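Phosphoserine phosphatase (Homo sapiens, PDB 6HYY) catalyses the hydrolysis of O-phosphoserine to serine and phosphate, as a magnesium-dependent phosphatase of the haloacid dehalogenase-like family. Local coordinates at residues F15-E24 with P81-V91. Residues are numbered along the deposited sequence; the frame is centred on the assembly and turned at random.
With MG (magnesium ion), chain D; SER (serine), chain E.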
ATOM      1  N   PHE A  15      -1.894  -6.228   0.994  1.00 16.47           N
ATOM      2  CA  PHE A  15      -0.968  -5.399   1.747  1.00 18.62           C
ATOM      3  C   PHE A  15      -1.100  -3.951   1.311  1.00 18.18           C
ATOM      4  O   PHE A  15      -1.057  -3.655   0.111  1.00 18.76           O
ATOM      5  CB  PHE A  15       0.476  -5.816   1.502  1.00 16.66           C
ATOM      6  CG  PHE A  15       0.882  -7.114   2.123  1.00 17.60           C
ATOM      7  CD1 PHE A  15       1.380  -7.169   3.421  1.00 17.83           C
ATOM      8  CD2 PHE A  15       0.800  -8.291   1.390  1.00 18.06           C
ATOM      9  CE1 PHE A  15       1.773  -8.365   3.986  1.00 19.72           C
ATOM     10  CE2 PHE A  15       1.216  -9.504   1.943  1.00 19.26           C
ATOM     11  CZ  PHE A  15       1.681  -9.548   3.252  1.00 18.96           C
ATOM     12  N   ASP A  16      -1.222  -3.060   2.289  1.00 17.57           N
ATOM     13  CA  ASP A  16      -0.896  -1.657   2.101  1.00 17.49           C
ATOM     14  C   ASP A  16       0.574  -1.526   1.699  1.00 18.47           C
ATOM     15  O   ASP A  16       1.420  -2.286   2.170  1.00 19.52           O
ATOM     16  CB  ASP A  16      -1.180  -0.936   3.426  1.00 19.93           C
ATOM     17  CG  ASP A  16      -0.672   0.496   3.461  1.00 22.59           C
ATOM     18  OD1 ASP A  16      -1.025   1.273   2.569  1.00 25.73           O
ATOM     19  OD2 ASP A  16       0.049   0.822   4.413  1.00 28.51           O
ATOM     20  N   VAL A  17       0.882  -0.554   0.835  1.00 19.93           N
ATOM     21  CA  VAL A  17       2.278  -0.360   0.431  1.00 19.96           C
ATOM     22  C   VAL A  17       3.029   0.617   1.342  1.00 22.36           C
ATOM     23  O   VAL A  17       3.985   0.217   2.033  1.00 20.13           O
ATOM     24  CB  VAL A  17       2.355   0.072  -1.043  1.00 18.93           C
ATOM     25  CG1 VAL A  17       3.808   0.339  -1.435  1.00 20.08           C
ATOM     26  CG2 VAL A  17       1.737  -1.001  -1.940  1.00 22.42           C
ATOM     27  N   ASP A  18       2.622   1.896   1.369  1.00 21.78           N
ATOM     28  CA  ASP A  18       3.422   2.906   2.076  1.00 21.62           C
ATOM     29  C   ASP A  18       3.471   2.625   3.577  1.00 20.85           C
ATOM     30  O   ASP A  18       2.435   2.520   4.242  1.00 21.05           O
ATOM     31  CB  ASP A  18       2.893   4.339   1.884  1.00 24.41           C
ATOM     32  CG  ASP A  18       2.982   4.854   0.444  1.00 34.30           C
ATOM     33  OD1 ASP A  18       3.779   4.344  -0.368  1.00 29.26           O
ATOM     34  OD2 ASP A  18       2.232   5.807   0.120  1.00 38.88           O
ATOM     35  N   SER A  19       4.688   2.554   4.114  1.00 19.81           N
ATOM     36  CA  SER A  19       5.009   2.277   5.509  1.00 20.21           C
ATOM     37  C   SER A  19       4.640   0.868   5.946  1.00 18.71           C
ATOM     38  O   SER A  19       4.809   0.532   7.117  1.00 19.12           O
ATOM     39  CB  SER A  19       4.375   3.299   6.460  1.00 22.99           C
ATOM     40  OG  SER A  19       4.819   4.596   6.104  1.00 27.49           O
ATOM     41  N   THR A  20       4.194   0.008   5.023  1.00 20.57           N
ATOM     42  CA  THR A  20       3.951  -1.395   5.339  1.00 17.54           C
ATOM     43  C   THR A  20       4.879  -2.280   4.516  1.00 19.34           C
ATOM     44  O   THR A  20       5.853  -2.795   5.060  1.00 20.78           O
ATOM     45  CB  THR A  20       2.480  -1.751   5.123  1.00 18.00           C
ATOM     46  OG1 THR A  20       1.704  -0.982   6.053  1.00 20.68           O
ATOM     47  CG2 THR A  20       2.244  -3.202   5.411  1.00 18.86           C
ATOM     48  N   VAL A  21       4.641  -2.427   3.217  1.00 17.35           N
ATOM     49  CA  VAL A  21       5.540  -3.217   2.370  1.00 17.42           C
ATOM     50  C   VAL A  21       6.856  -2.483   2.144  1.00 18.65           C
ATOM     51  O   VAL A  21       7.921  -3.110   2.040  1.00 18.77           O
ATOM     52  CB  VAL A  21       4.843  -3.534   1.034  1.00 17.85           C
ATOM     53  CG1 VAL A  21       5.831  -4.148   0.031  1.00 22.41           C
ATOM     54  CG2 VAL A  21       3.705  -4.494   1.274  1.00 19.96           C
ATOM     55  N   ILE A  22       6.806  -1.159   2.036  1.00 18.39           N
ATOM     56  CA  ILE A  22       8.022  -0.352   1.941  1.00 19.70           C
ATOM     57  C   ILE A  22       8.138   0.533   3.179  1.00 21.26           C
ATOM     58  O   ILE A  22       7.171   0.795   3.881  1.00 20.81           O
ATOM     59  CB  ILE A  22       8.073   0.497   0.657  1.00 19.79           C
ATOM     60  CG1 ILE A  22       6.911   1.503   0.628  1.00 20.75           C
ATOM     61  CG2 ILE A  22       8.111  -0.413  -0.590  1.00 21.62           C
ATOM     62  CD1 ILE A  22       6.900   2.416  -0.605  1.00 23.73           C
ATOM     63  N   ARG A  23       9.360   1.016   3.433  1.00 20.62           N
ATOM     64  CA  ARG A  23       9.603   1.783   4.652  1.00 20.99           C
ATOM     65  C   ARG A  23       9.069   3.206   4.549  1.00 26.32           C
ATOM     66  O   ARG A  23       8.681   3.791   5.568  1.00 30.76           O
ATOM     67  CB  ARG A  23      11.106   1.793   4.962  1.00 28.26           C
ATOM     68  CG  ARG A  23      11.735   0.414   4.825  1.00 29.50           C
ATOM     69  CD  ARG A  23      12.839   0.188   5.849  1.00 41.60           C
ATOM     70  NE  ARG A  23      12.279  -0.294   7.110  1.00 42.32           N
ATOM     71  CZ  ARG A  23      12.989  -0.812   8.109  1.00 42.74           C
ATOM     72  NH1 ARG A  23      14.310  -0.932   8.008  1.00 42.10           N
ATOM     73  NH2 ARG A  23      12.368  -1.214   9.213  1.00 44.29           N
ATOM     74  N   GLU A  24       9.004   3.748   3.341  1.00 25.81           N
ATOM     75  CA  GLU A  24       8.724   5.149   3.064  1.00 31.81           C
ATOM     76  C   GLU A  24       7.290   5.327   2.565  1.00 27.71           C
ATOM     77  O   GLU A  24       6.545   4.365   2.365  1.00 23.69           O
ATOM     78  CB  GLU A  24       9.728   5.680   2.035  1.00 34.99           C
ATOM     79  CG  GLU A  24      11.205   5.332   2.312  1.00 35.13           C
ATOM     80  CD  GLU A  24      11.715   4.122   1.514  1.00 36.20           C
ATOM     81  OE1 GLU A  24      12.953   4.003   1.348  1.00 39.72           O
ATOM     82  OE2 GLU A  24      10.887   3.301   1.061  1.00 33.70           O
ATOM     83  N   PRO A  81      12.300   2.613  -3.531  1.00 26.21           N
ATOM     84  CA  PRO A  81      11.866   2.452  -2.144  1.00 28.12           C
ATOM     85  C   PRO A  81      12.433   1.180  -1.537  1.00 25.08           C
ATOM     86  O   PRO A  81      12.680   0.186  -2.225  1.00 30.06           O
ATOM     87  CB  PRO A  81      10.340   2.388  -2.255  1.00 28.59           C
ATOM     88  CG  PRO A  81      10.097   1.867  -3.626  1.00 28.97           C
ATOM     89  CD  PRO A  81      11.189   2.464  -4.487  1.00 27.92           C
ATOM     90  N   HIS A  82      12.664   1.234  -0.231  1.00 23.90           N
ATOM     91  CA  HIS A  82      13.228   0.104   0.491  1.00 21.98           C
ATOM     92  C   HIS A  82      12.131  -0.814   1.001  1.00 22.22           C
ATOM     93  O   HIS A  82      11.228  -0.369   1.717  1.00 23.93           O
ATOM     94  CB  HIS A  82      14.063   0.586   1.666  1.00 22.50           C
ATOM     95  CG  HIS A  82      15.344   1.232   1.246  1.00 24.40           C
ATOM     96  ND1 HIS A  82      16.527   1.036   1.919  1.00 27.22           N
ATOM     97  CD2 HIS A  82      15.631   2.042   0.201  1.00 28.48           C
ATOM     98  CE1 HIS A  82      17.488   1.715   1.319  1.00 24.80           C
ATOM     99  NE2 HIS A  82      16.973   2.334   0.274  1.00 27.32           N
ATOM    100  N   LEU A  83      12.232  -2.093   0.670  1.00 20.39           N
ATOM    101  CA  LEU A  83      11.293  -3.057   1.222  1.00 19.66           C
ATOM    102  C   LEU A  83      11.527  -3.238   2.721  1.00 21.09           C
ATOM    103  O   LEU A  83      12.667  -3.276   3.213  1.00 21.62           O
ATOM    104  CB  LEU A  83      11.404  -4.399   0.498  1.00 17.63           C
ATOM    105  CG  LEU A  83      11.083  -4.390  -0.988  1.00 21.67           C
ATOM    106  CD1 LEU A  83      11.309  -5.754  -1.597  1.00 25.10           C
ATOM    107  CD2 LEU A  83       9.636  -4.004  -1.197  1.00 28.18           C
ATOM    108  N   THR A  84      10.435  -3.331   3.450  1.00 18.04           N
ATOM    109  CA  THR A  84      10.492  -3.566   4.882  1.00 17.89           C
ATOM    110  C   THR A  84      11.104  -4.935   5.155  1.00 21.34           C
ATOM    111  O   THR A  84      10.801  -5.901   4.447  1.00 19.23           O
ATOM    112  CB  THR A  84       9.065  -3.510   5.433  1.00 19.27           C
ATOM    113  OG1 THR A  84       8.493  -2.236   5.117  1.00 20.38           O
ATOM    114  CG2 THR A  84       8.997  -3.801   6.926  1.00 21.78           C
ATOM    115  N   PRO A  85      11.983  -5.060   6.144  1.00 21.08           N
ATOM    116  CA  PRO A  85      12.539  -6.375   6.484  1.00 21.80           C
ATOM    117  C   PRO A  85      11.459  -7.427   6.703  1.00 19.62           C
ATOM    118  O   PRO A  85      10.432  -7.182   7.349  1.00 22.27           O
ATOM    119  CB  PRO A  85      13.327  -6.099   7.767  1.00 28.22           C
ATOM    120  CG  PRO A  85      13.735  -4.661   7.616  1.00 28.06           C
ATOM    121  CD  PRO A  85      12.608  -3.965   6.904  1.00 23.39           C
ATOM    122  N   GLY A  86      11.674  -8.597   6.105  1.00 19.86           N
ATOM    123  CA  GLY A  86      10.764  -9.700   6.245  1.00 20.43           C
ATOM    124  C   GLY A  86       9.700  -9.815   5.175  1.00 19.71           C
ATOM    125  O   GLY A  86       9.123 -10.893   5.033  1.00 20.24           O
ATOM    126  N   ILE A  87       9.421  -8.742   4.425  1.00 17.69           N
ATOM    127  CA  ILE A  87       8.285  -8.837   3.495  1.00 17.98           C
ATOM    128  C   ILE A  87       8.596  -9.767   2.317  1.00 19.99           C
ATOM    129  O   ILE A  87       7.701 -10.503   1.860  1.00 17.72           O
ATOM    130  CB  ILE A  87       7.805  -7.447   3.031  1.00 15.66           C
ATOM    131  CG1 ILE A  87       6.478  -7.557   2.257  1.00 17.58           C
ATOM    132  CG2 ILE A  87       8.764  -6.786   2.120  1.00 19.95           C
ATOM    133  CD1 ILE A  87       5.304  -8.173   3.052  1.00 19.56           C
ATOM    134  N   ARG A  88       9.842  -9.824   1.832  1.00 17.47           N
ATOM    135  CA  ARG A  88      10.149 -10.759   0.744  1.00 17.27           C
ATOM    136  C   ARG A  88       9.888 -12.200   1.169  1.00 17.59           C
ATOM    137  O   ARG A  88       9.267 -12.984   0.432  1.00 19.27           O
ATOM    138  CB  ARG A  88      11.609 -10.625   0.306  1.00 17.69           C
ATOM    139  CG  ARG A  88      11.971  -9.368  -0.441  1.00 23.16           C
ATOM    140  CD  ARG A  88      13.498  -9.403  -0.736  1.00 23.80           C
ATOM    141  NE  ARG A  88      14.006  -8.127  -1.230  1.00 26.24           N
ATOM    142  CZ  ARG A  88      14.323  -7.078  -0.456  1.00 26.43           C
ATOM    143  NH1 ARG A  88      14.223  -7.124   0.879  1.00 23.29           N
ATOM    144  NH2 ARG A  88      14.757  -5.963  -1.027  1.00 27.56           N
ATOM    145  N   GLU A  89      10.371 -12.578   2.356  1.00 17.29           N
ATOM    146  CA  GLU A  89      10.185 -13.938   2.847  1.00 18.37           C
ATOM    147  C   GLU A  89       8.708 -14.237   3.076  1.00 19.82           C
ATOM    148  O   GLU A  89       8.232 -15.325   2.740  1.00 21.33           O
ATOM    149  CB  GLU A  89      10.991 -14.153   4.132  1.00 24.27           C
ATOM    150  CG  GLU A  89      11.004 -15.606   4.558  1.00 26.50           C
ATOM    151  CD  GLU A  89      11.848 -15.861   5.790  1.00 33.13           C
ATOM    152  OE1 GLU A  89      12.489 -14.912   6.289  1.00 32.25           O
ATOM    153  OE2 GLU A  89      11.861 -17.016   6.254  1.00 36.21           O
ATOM    154  N   LEU A  90       7.972 -13.278   3.647  1.00 18.25           N
ATOM    155  CA  LEU A  90       6.548 -13.479   3.920  1.00 17.42           C
ATOM    156  C   LEU A  90       5.756 -13.674   2.633  1.00 20.77           C
ATOM    157  O   LEU A  90       4.947 -14.607   2.536  1.00 19.22           O
ATOM    158  CB  LEU A  90       5.989 -12.304   4.722  1.00 18.04           C
ATOM    159  CG  LEU A  90       4.492 -12.400   5.047  1.00 19.93           C
ATOM    160  CD1 LEU A  90       4.198 -13.638   5.883  1.00 24.31           C
ATOM    161  CD2 LEU A  90       4.050 -11.158   5.787  1.00 21.61           C
ATOM    162  N   VAL A  91       5.955 -12.798   1.641  1.00 18.45           N
ATOM    163  CA  VAL A  91       5.230 -12.982   0.376  1.00 16.68           C
ATOM    164  C   VAL A  91       5.617 -14.308  -0.259  1.00 19.90           C
ATOM    165  O   VAL A  91       4.766 -15.019  -0.808  1.00 19.10           O
ATOM    166  CB  VAL A  91       5.467 -11.807  -0.588  1.00 16.03           C
ATOM    167  CG1 VAL A  91       4.863 -12.124  -1.958  1.00 19.63           C
ATOM    168  CG2 VAL A  91       4.842 -10.519  -0.051  1.00 17.61           C
TER
HETATM  169 MG    MG D 302       0.271   2.953   4.859  1.00 17.11          MG
HETATM  170  N   SER E 303      -0.303   5.984   0.211  1.00 44.04           N
HETATM  171  CA  SER E 303      -0.912   4.660   0.187  1.00 36.69           C
HETATM  172  C   SER E 303      -2.300   4.712   0.813  1.00 33.98           C
HETATM  173  O   SER E 303      -2.582   3.910   1.696  1.00 46.06           O
HETATM  174  CB  SER E 303      -0.070   3.655   0.942  1.00 37.75           C
HETATM  175  OG  SER E 303      -0.159   2.345   0.432  1.00 32.75           O
HETATM  176  OXT SER E 303      -3.151   5.549   0.494  1.00 51.22           O
HETATM  177  O   HOH W   1      -0.319   4.462   3.624  1.00 33.61           O
HETATM  178  O   HOH W   2      -1.874   3.296   5.362  1.00 24.79           O
HETATM  179  O   HOH W   3       1.082   4.750   5.930  1.00 29.97           O
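The Phe15 ring takes Ile87 CD1 over one face, 4.0 Å from the ring centroid in a CH-pi contact, and Leu90 CD2 at its edge, 3.8 Å from CZ. With CG1 anti to the backbone N (chi1 -170°), Ile87 extends from helix 87-96 to meet the ring. Phe15 lies one residue before the end of the central strand 12-16 of the Rossmann-like haloacid dehalogenase core, whose DxD motif (Asp16 to Asp18) begins with the next residue. A second flat group, the Arg23 guanidinium, has Pro85 CD centred over one face, 3.4 Å from CZ, while its NE bonds to Asn195.

Between these two contacts the backbones of Ile22 and Leu83 form a single beta bridge. Thr84 N donates to Val21 O almost straight (175° at the hydrogen) but from above the carbonyl plane; on the other side of the bridge Arg23 N donates to His82 O. The Thr84 hydroxyl donates to Thr20 O and also bonds to Asn195, so one buried side chain ties together the end of the turn and a neighbouring loop. Val21 CG1 packs against Leu83 CD2 and Ile87 CG1, with Val115 of helix 109-116 alongside.

Part of the active site lies at the strand end and the start of this turn: Asp16 OD2 and Asp18 O bind magnesium together with Asp175 and water, and Asp16 OD1 accepts from the hydroxyl of the bound serine. Thr20 OG1 donates to the anti side of Asp16 OD2, so Thr20 touches both the metal ligand and, through its O, segment 81-91.

The Glu24 chain bends at chi2 (98°) to bring the syn lone pair of OE2 to His82 N, 3.0 Å away, with OE2 also against Pro81 CA and CB. Replacing Glu24 with an alanine would probably leave the His82 amide without its carboxylate acceptor and open a gap beside Pro81. Glu24 OE1 takes a weaker share of the same N-H, 3.2 Å from His82 N.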